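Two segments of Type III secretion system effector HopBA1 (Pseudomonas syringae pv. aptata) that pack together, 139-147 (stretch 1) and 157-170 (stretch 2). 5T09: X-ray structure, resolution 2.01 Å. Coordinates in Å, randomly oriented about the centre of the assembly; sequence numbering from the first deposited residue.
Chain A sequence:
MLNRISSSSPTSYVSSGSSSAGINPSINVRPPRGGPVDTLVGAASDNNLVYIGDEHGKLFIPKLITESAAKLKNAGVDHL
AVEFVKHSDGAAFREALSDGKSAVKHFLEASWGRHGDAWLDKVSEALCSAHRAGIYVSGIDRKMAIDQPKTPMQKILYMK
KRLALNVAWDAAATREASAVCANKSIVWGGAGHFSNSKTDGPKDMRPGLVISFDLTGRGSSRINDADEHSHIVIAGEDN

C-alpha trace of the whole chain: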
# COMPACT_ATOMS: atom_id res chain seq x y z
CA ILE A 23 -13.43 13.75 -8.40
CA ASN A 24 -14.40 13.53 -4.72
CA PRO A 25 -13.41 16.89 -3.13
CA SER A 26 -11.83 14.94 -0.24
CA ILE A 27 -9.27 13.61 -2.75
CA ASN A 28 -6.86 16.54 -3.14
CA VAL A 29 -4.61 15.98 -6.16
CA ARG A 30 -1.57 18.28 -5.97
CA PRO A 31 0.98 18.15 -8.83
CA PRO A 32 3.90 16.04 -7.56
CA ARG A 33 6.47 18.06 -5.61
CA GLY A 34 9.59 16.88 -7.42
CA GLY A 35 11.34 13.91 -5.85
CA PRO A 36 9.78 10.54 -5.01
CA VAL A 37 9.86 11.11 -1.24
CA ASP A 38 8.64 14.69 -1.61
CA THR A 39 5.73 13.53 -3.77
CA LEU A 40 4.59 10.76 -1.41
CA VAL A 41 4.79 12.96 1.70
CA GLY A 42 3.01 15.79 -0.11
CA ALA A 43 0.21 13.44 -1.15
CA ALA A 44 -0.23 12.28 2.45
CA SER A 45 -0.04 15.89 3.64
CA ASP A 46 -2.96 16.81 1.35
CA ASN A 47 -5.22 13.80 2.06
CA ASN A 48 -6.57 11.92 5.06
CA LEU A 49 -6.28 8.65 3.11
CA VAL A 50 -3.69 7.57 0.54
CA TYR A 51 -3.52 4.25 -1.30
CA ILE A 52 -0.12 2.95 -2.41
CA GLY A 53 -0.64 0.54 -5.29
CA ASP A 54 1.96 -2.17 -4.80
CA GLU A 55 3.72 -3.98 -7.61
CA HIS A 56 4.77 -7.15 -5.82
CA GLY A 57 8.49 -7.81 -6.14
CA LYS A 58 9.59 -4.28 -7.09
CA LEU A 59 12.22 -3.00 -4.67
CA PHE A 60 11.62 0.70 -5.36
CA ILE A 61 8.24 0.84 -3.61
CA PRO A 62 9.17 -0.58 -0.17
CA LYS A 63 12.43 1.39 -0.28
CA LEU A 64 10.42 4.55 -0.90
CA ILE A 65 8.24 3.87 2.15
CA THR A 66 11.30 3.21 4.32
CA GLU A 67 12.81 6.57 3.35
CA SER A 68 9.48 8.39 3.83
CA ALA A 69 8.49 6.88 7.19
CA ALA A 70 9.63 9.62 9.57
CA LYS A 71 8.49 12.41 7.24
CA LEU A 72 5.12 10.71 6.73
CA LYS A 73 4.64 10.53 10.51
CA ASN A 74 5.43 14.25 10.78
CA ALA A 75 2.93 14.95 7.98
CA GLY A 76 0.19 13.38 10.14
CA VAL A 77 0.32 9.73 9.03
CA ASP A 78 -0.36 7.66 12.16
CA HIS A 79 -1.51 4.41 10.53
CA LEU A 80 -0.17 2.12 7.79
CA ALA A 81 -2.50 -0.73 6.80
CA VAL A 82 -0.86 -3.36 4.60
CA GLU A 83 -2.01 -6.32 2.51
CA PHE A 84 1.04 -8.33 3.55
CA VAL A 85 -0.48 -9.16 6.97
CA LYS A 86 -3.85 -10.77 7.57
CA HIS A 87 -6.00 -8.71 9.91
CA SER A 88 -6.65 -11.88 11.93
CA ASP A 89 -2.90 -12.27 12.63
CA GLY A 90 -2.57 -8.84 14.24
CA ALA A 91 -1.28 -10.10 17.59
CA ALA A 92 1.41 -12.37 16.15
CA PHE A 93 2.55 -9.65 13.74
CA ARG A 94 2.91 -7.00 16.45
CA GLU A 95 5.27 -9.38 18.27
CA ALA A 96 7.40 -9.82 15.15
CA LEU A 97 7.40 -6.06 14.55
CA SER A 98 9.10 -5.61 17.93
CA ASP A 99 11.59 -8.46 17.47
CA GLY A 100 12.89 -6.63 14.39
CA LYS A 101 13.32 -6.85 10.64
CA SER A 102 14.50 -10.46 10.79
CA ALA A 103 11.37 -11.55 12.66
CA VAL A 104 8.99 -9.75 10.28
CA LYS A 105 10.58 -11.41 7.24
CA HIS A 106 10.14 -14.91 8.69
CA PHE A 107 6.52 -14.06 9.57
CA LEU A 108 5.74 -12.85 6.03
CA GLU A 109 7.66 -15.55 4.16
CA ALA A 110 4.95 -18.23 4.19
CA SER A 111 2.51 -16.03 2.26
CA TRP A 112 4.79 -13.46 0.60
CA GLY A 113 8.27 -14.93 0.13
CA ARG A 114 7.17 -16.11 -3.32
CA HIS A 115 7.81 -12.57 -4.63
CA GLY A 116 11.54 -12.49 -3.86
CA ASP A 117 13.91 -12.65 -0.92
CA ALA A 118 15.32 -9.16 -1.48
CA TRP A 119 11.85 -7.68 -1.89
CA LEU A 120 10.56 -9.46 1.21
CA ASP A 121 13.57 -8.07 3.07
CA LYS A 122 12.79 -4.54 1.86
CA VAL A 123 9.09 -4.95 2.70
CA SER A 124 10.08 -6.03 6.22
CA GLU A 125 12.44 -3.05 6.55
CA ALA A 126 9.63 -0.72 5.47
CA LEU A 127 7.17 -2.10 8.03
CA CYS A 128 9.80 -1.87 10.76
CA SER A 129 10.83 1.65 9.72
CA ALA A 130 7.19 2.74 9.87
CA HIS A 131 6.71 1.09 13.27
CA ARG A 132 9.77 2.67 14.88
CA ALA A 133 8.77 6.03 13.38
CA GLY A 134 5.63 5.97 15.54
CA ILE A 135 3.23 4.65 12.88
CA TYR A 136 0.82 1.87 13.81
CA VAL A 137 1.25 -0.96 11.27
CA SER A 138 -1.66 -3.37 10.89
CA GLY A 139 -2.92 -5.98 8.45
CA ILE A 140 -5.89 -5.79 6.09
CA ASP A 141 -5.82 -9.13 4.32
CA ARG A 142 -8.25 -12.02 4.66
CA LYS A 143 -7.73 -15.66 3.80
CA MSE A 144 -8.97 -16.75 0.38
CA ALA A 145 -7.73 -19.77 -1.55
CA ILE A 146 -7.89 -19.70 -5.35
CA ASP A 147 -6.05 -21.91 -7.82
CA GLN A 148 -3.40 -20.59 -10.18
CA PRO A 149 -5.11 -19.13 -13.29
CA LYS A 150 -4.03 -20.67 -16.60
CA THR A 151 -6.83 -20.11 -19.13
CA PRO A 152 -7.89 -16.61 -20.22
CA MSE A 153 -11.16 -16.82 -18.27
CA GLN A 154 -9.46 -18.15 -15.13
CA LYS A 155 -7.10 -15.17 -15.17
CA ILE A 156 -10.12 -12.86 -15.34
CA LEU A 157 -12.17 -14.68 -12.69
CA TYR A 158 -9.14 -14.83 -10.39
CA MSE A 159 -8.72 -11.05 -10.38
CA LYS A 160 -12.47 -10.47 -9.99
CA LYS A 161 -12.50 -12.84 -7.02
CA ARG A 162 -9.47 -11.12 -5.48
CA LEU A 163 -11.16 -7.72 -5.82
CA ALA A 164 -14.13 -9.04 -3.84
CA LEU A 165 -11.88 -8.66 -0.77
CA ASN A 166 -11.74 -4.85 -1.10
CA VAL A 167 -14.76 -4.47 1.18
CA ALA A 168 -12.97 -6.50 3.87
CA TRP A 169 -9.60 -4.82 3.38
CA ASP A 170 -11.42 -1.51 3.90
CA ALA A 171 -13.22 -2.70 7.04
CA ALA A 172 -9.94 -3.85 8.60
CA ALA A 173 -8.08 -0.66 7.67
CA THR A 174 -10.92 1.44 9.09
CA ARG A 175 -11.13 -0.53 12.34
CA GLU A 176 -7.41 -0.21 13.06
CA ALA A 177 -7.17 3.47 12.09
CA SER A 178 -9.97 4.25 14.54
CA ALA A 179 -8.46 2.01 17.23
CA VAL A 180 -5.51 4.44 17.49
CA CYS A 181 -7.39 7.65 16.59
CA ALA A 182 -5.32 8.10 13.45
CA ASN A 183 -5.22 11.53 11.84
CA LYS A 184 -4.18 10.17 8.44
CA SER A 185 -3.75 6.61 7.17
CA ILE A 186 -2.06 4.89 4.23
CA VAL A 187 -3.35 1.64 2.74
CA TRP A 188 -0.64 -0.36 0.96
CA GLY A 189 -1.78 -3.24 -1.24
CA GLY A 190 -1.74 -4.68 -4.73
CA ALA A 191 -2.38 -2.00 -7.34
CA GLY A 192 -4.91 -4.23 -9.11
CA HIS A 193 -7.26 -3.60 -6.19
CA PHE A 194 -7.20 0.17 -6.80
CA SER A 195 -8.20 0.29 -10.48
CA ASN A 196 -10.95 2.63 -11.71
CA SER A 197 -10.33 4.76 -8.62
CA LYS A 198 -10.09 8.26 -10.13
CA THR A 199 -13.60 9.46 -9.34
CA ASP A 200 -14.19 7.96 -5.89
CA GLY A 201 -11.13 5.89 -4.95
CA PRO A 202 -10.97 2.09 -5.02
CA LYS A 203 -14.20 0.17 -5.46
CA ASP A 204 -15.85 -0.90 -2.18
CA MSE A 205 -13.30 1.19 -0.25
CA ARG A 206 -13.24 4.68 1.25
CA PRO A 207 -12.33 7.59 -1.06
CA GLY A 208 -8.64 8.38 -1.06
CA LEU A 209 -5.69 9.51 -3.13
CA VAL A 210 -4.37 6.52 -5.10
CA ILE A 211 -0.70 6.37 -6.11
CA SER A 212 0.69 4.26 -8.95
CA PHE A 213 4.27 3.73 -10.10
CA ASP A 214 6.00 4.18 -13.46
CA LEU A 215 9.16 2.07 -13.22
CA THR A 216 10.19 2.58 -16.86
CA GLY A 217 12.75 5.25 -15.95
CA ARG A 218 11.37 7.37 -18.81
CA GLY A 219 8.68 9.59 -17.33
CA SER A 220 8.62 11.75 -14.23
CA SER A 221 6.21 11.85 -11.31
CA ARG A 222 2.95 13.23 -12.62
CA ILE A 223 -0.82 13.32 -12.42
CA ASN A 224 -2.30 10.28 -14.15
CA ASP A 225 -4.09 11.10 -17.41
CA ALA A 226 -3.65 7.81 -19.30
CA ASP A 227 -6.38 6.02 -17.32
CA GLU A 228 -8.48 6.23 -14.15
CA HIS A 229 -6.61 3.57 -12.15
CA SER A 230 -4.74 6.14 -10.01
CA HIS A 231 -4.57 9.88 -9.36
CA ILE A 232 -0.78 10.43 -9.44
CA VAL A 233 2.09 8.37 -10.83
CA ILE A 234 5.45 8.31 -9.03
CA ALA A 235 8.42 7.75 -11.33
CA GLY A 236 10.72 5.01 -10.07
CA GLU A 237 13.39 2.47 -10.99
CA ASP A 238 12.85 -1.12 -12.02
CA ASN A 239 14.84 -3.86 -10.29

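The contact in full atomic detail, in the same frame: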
# COMPACT_ATOMS: atom_id res chain seq x y z
N GLY A 139 -2.60 -5.19 9.62
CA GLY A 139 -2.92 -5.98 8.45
C GLY A 139 -4.35 -5.79 8.00
O GLY A 139 -5.25 -5.54 8.80
N ILE A 140 -4.56 -5.91 6.68
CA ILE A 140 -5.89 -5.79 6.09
C ILE A 140 -6.36 -7.07 5.43
O ILE A 140 -7.55 -7.18 5.10
CB ILE A 140 -5.95 -4.64 5.06
CG1 ILE A 140 -5.04 -4.97 3.87
CG2 ILE A 140 -5.56 -3.34 5.72
CD1 ILE A 140 -4.98 -3.91 2.80
N ASP A 141 -5.48 -8.04 5.21
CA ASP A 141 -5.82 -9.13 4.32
C ASP A 141 -6.69 -10.17 5.01
O ASP A 141 -6.75 -10.25 6.24
CB ASP A 141 -4.55 -9.79 3.77
CG ASP A 141 -4.79 -10.51 2.46
OD1 ASP A 141 -5.87 -10.31 1.85
OD2 ASP A 141 -3.90 -11.28 2.03
N ARG A 142 -7.37 -10.97 4.19
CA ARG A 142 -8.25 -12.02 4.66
C ARG A 142 -8.01 -13.26 3.83
O ARG A 142 -7.79 -13.17 2.62
CB ARG A 142 -9.72 -11.59 4.56
CG ARG A 142 -10.72 -12.70 4.81
CD ARG A 142 -12.13 -12.15 4.80
NE ARG A 142 -12.34 -11.23 5.91
CZ ARG A 142 -13.18 -11.43 6.93
NH1 ARG A 142 -13.92 -12.53 7.00
NH2 ARG A 142 -13.28 -10.51 7.88
N LYS A 143 -8.06 -14.42 4.48
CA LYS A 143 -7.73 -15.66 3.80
C LYS A 143 -8.70 -15.93 2.66
O LYS A 143 -9.92 -15.74 2.80
CB LYS A 143 -7.75 -16.84 4.78
CG LYS A 143 -7.38 -18.17 4.14
CD LYS A 143 -7.07 -19.24 5.18
CE LYS A 143 -6.34 -20.42 4.55
NZ LYS A 143 -7.15 -21.12 3.51
N MSE A 144 -8.16 -16.36 1.53
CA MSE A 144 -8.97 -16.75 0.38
C MSE A 144 -8.13 -17.57 -0.58
O MSE A 144 -7.22 -17.06 -1.23
CB MSE A 144 -9.54 -15.52 -0.33
CG MSE A 144 -10.64 -15.85 -1.32
SE MSE A 144 -10.93 -14.43 -2.62
CE MSE A 144 -9.24 -14.55 -3.57
N ALA A 145 -8.45 -18.86 -0.68
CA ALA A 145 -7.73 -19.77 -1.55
C ALA A 145 -8.34 -19.76 -2.94
O ALA A 145 -9.56 -19.90 -3.09
CB ALA A 145 -7.75 -21.19 -0.98
N ILE A 146 -7.49 -19.58 -3.95
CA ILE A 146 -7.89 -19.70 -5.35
C ILE A 146 -6.74 -20.34 -6.11
O ILE A 146 -5.57 -20.04 -5.85
CB ILE A 146 -8.26 -18.34 -5.98
CG1 ILE A 146 -9.47 -17.72 -5.27
CG2 ILE A 146 -8.56 -18.49 -7.47
CD1 ILE A 146 -10.78 -18.49 -5.43
N ASP A 147 -7.07 -21.22 -7.05
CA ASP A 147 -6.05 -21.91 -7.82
C ASP A 147 -5.31 -20.94 -8.74
O ASP A 147 -5.74 -19.81 -8.98
CB ASP A 147 -6.67 -23.05 -8.63
CG ASP A 147 -6.87 -24.31 -7.81
OD1 ASP A 147 -6.97 -24.20 -6.57
OD2 ASP A 147 -6.92 -25.40 -8.41
N LEU A 157 -11.43 -14.35 -13.91
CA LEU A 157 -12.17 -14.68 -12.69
C LEU A 157 -11.30 -14.52 -11.46
O LEU A 157 -11.76 -14.02 -10.42
CB LEU A 157 -12.72 -16.10 -12.78
CG LEU A 157 -13.89 -16.33 -13.72
CD1 LEU A 157 -14.12 -17.81 -13.93
CD2 LEU A 157 -15.15 -15.66 -13.19
N TYR A 158 -10.03 -14.93 -11.54
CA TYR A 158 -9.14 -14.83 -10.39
C TYR A 158 -9.06 -13.40 -9.88
O TYR A 158 -9.19 -13.15 -8.68
CB TYR A 158 -7.74 -15.34 -10.77
CG TYR A 158 -6.73 -15.24 -9.66
CD1 TYR A 158 -6.54 -16.28 -8.76
CD2 TYR A 158 -5.95 -14.09 -9.50
CE1 TYR A 158 -5.61 -16.20 -7.74
CE2 TYR A 158 -5.03 -13.99 -8.48
CZ TYR A 158 -4.86 -15.05 -7.60
OH TYR A 158 -3.94 -14.96 -6.58
N MSE A 159 -8.86 -12.44 -10.78
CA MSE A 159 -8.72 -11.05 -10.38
C MSE A 159 -10.05 -10.51 -9.84
O MSE A 159 -10.07 -9.79 -8.85
CB MSE A 159 -8.23 -10.19 -11.55
CG MSE A 159 -7.74 -8.80 -11.15
SE MSE A 159 -6.32 -8.79 -9.80
CE MSE A 159 -5.11 -10.10 -10.60
N LYS A 160 -11.16 -10.86 -10.50
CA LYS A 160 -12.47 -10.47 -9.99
C LYS A 160 -12.70 -11.01 -8.59
O LYS A 160 -13.23 -10.30 -7.72
CB LYS A 160 -13.58 -10.96 -10.93
CG LYS A 160 -13.46 -10.48 -12.37
CD LYS A 160 -13.97 -9.06 -12.53
CE LYS A 160 -14.04 -8.68 -14.00
NZ LYS A 160 -14.53 -7.29 -14.18
N LYS A 161 -12.33 -12.27 -8.35
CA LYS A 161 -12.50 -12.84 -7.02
C LYS A 161 -11.61 -12.14 -6.00
O LYS A 161 -12.05 -11.83 -4.89
CB LYS A 161 -12.20 -14.34 -7.05
CG LYS A 161 -13.19 -15.15 -7.87
CD LYS A 161 -12.72 -16.59 -8.09
CE LYS A 161 -13.68 -17.37 -8.97
NZ LYS A 161 -13.15 -18.72 -9.33
N ARG A 162 -10.36 -11.85 -6.37
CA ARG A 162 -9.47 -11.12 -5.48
C ARG A 162 -10.05 -9.76 -5.11
O ARG A 162 -10.00 -9.34 -3.95
CB ARG A 162 -8.10 -10.94 -6.13
CG ARG A 162 -7.30 -12.23 -6.28
CD ARG A 162 -6.69 -12.66 -4.96
NE ARG A 162 -5.87 -11.62 -4.36
CZ ARG A 162 -5.50 -11.60 -3.09
NH1 ARG A 162 -5.89 -12.56 -2.26
NH2 ARG A 162 -4.75 -10.60 -2.63
N LEU A 163 -10.61 -9.05 -6.09
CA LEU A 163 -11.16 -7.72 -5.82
C LEU A 163 -12.39 -7.77 -4.92
O LEU A 163 -12.76 -6.74 -4.35
CB LEU A 163 -11.52 -7.02 -7.13
CG LEU A 163 -10.43 -6.06 -7.63
CD1 LEU A 163 -9.10 -6.79 -7.84
CD2 LEU A 163 -10.87 -5.38 -8.92
N ALA A 164 -13.02 -8.93 -4.77
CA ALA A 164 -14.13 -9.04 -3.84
C ALA A 164 -13.70 -8.78 -2.40
O ALA A 164 -14.54 -8.49 -1.55
CB ALA A 164 -14.78 -10.42 -3.94
N LEU A 165 -12.40 -8.87 -2.12
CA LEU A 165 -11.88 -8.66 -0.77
C LEU A 165 -11.75 -7.18 -0.42
O LEU A 165 -11.48 -6.88 0.75
CB LEU A 165 -10.52 -9.33 -0.62
CG LEU A 165 -10.46 -10.84 -0.81
CD1 LEU A 165 -9.02 -11.32 -0.71
CD2 LEU A 165 -11.33 -11.55 0.22
N ASN A 166 -11.92 -6.27 -1.38
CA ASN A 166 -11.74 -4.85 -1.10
C ASN A 166 -12.60 -4.41 0.07
O ASN A 166 -12.16 -3.64 0.93
CB ASN A 166 -12.06 -4.03 -2.35
CG ASN A 166 -10.91 -3.98 -3.33
OD1 ASN A 166 -9.97 -4.77 -3.24
ND2 ASN A 166 -10.97 -3.04 -4.26
N VAL A 167 -13.85 -4.88 0.12
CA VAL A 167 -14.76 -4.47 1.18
C VAL A 167 -14.21 -4.89 2.54
O VAL A 167 -14.39 -4.17 3.53
CB VAL A 167 -16.16 -5.06 0.93
CG1 VAL A 167 -16.17 -6.57 1.07
CG2 VAL A 167 -17.17 -4.43 1.85
N ALA A 168 -13.51 -6.03 2.61
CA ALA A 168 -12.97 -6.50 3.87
C ALA A 168 -11.65 -5.83 4.20
O ALA A 168 -11.38 -5.51 5.36
CB ALA A 168 -12.81 -8.02 3.84
N TRP A 169 -10.80 -5.63 3.19
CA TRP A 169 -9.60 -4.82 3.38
C TRP A 169 -9.96 -3.46 3.97
O TRP A 169 -9.29 -2.97 4.89
CB TRP A 169 -8.90 -4.60 2.04
CG TRP A 169 -8.07 -5.74 1.53
CD1 TRP A 169 -8.05 -7.03 1.98
CD2 TRP A 169 -7.12 -5.67 0.47
NE1 TRP A 169 -7.15 -7.77 1.25
CE2 TRP A 169 -6.56 -6.95 0.32
CE3 TRP A 169 -6.69 -4.64 -0.37
CZ2 TRP A 169 -5.60 -7.23 -0.64
CZ3 TRP A 169 -5.74 -4.92 -1.32
CH2 TRP A 169 -5.20 -6.21 -1.45
N ASP A 170 -11.01 -2.84 3.45
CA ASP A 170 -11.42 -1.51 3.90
C ASP A 170 -11.93 -1.56 5.34
O ASP A 170 -11.61 -0.68 6.15
CB ASP A 170 -12.48 -0.95 2.95
CG ASP A 170 -12.98 0.41 3.37
OD1 ASP A 170 -12.26 1.41 3.15
OD2 ASP A 170 -14.10 0.49 3.91
O HOH W 1 -9.85 -8.25 5.97
O HOH W 2 -3.23 -10.94 -0.53
O HOH W 3 -6.23 -12.97 0.45

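A single direct hydrogen bond joins these two stretches, and one aspartate carboxylate organises nearly all the polar chemistry around it. W169 NE1 donates to D141 OD1 at 2.9 Å, in the plane of the indole, and the same oxygen receives a weak bond from the backbone R142 N, also 2.9 Å away. The CA-to-CB bond of D141 points sideways, but its t rotamer brings the carboxylate to the indole edge. Two waters extend its reach to R162: water 2 donates to D141 OD2 (2.7 Å) and accepts from R162 NH2 (2.6 Å), while water 3 donates to D141 OD1 (3.0 Å) and to R142 O (2.7 Å) and accepts from R162 NH1 (2.8 Å). Acid and guanidinium thus communicate through solvent.

W169 uses both edge and face. While its edge serves D141, I140 covers one face, with I140 CG1 4.0 Å from the centroid of the five-membered ring and I140 CD1 3.6 Å from W169 CD2. A branched aliphatic suits a buried, flat aromatic surface. The I140 carbonyl is served too: water 1 donates to I140 O at 2.7 Å and, weakly, to A168 O at 3.2 Å, and W169 CA approaches I140 O at 3.6 Å in a CA-H...O contact.

Beyond the strand, the loop alternates: R142, M144 and I146 point toward the helical stretch, K143 and A145 away. The small A168 leaves R142 room to lie alongside, R142 NE being 3.8 Å from A168 CB. Selenomethionine M144 fits its long, flexible chain among three residues, with SE 4.0 Å from L165 CG and 3.6 Å from K161 O, and CE 3.5 Å from R162 CD. I146, though poorly ordered, closes the far end, its CG2 3.3 Å from Y158 CD1 at the ring edge.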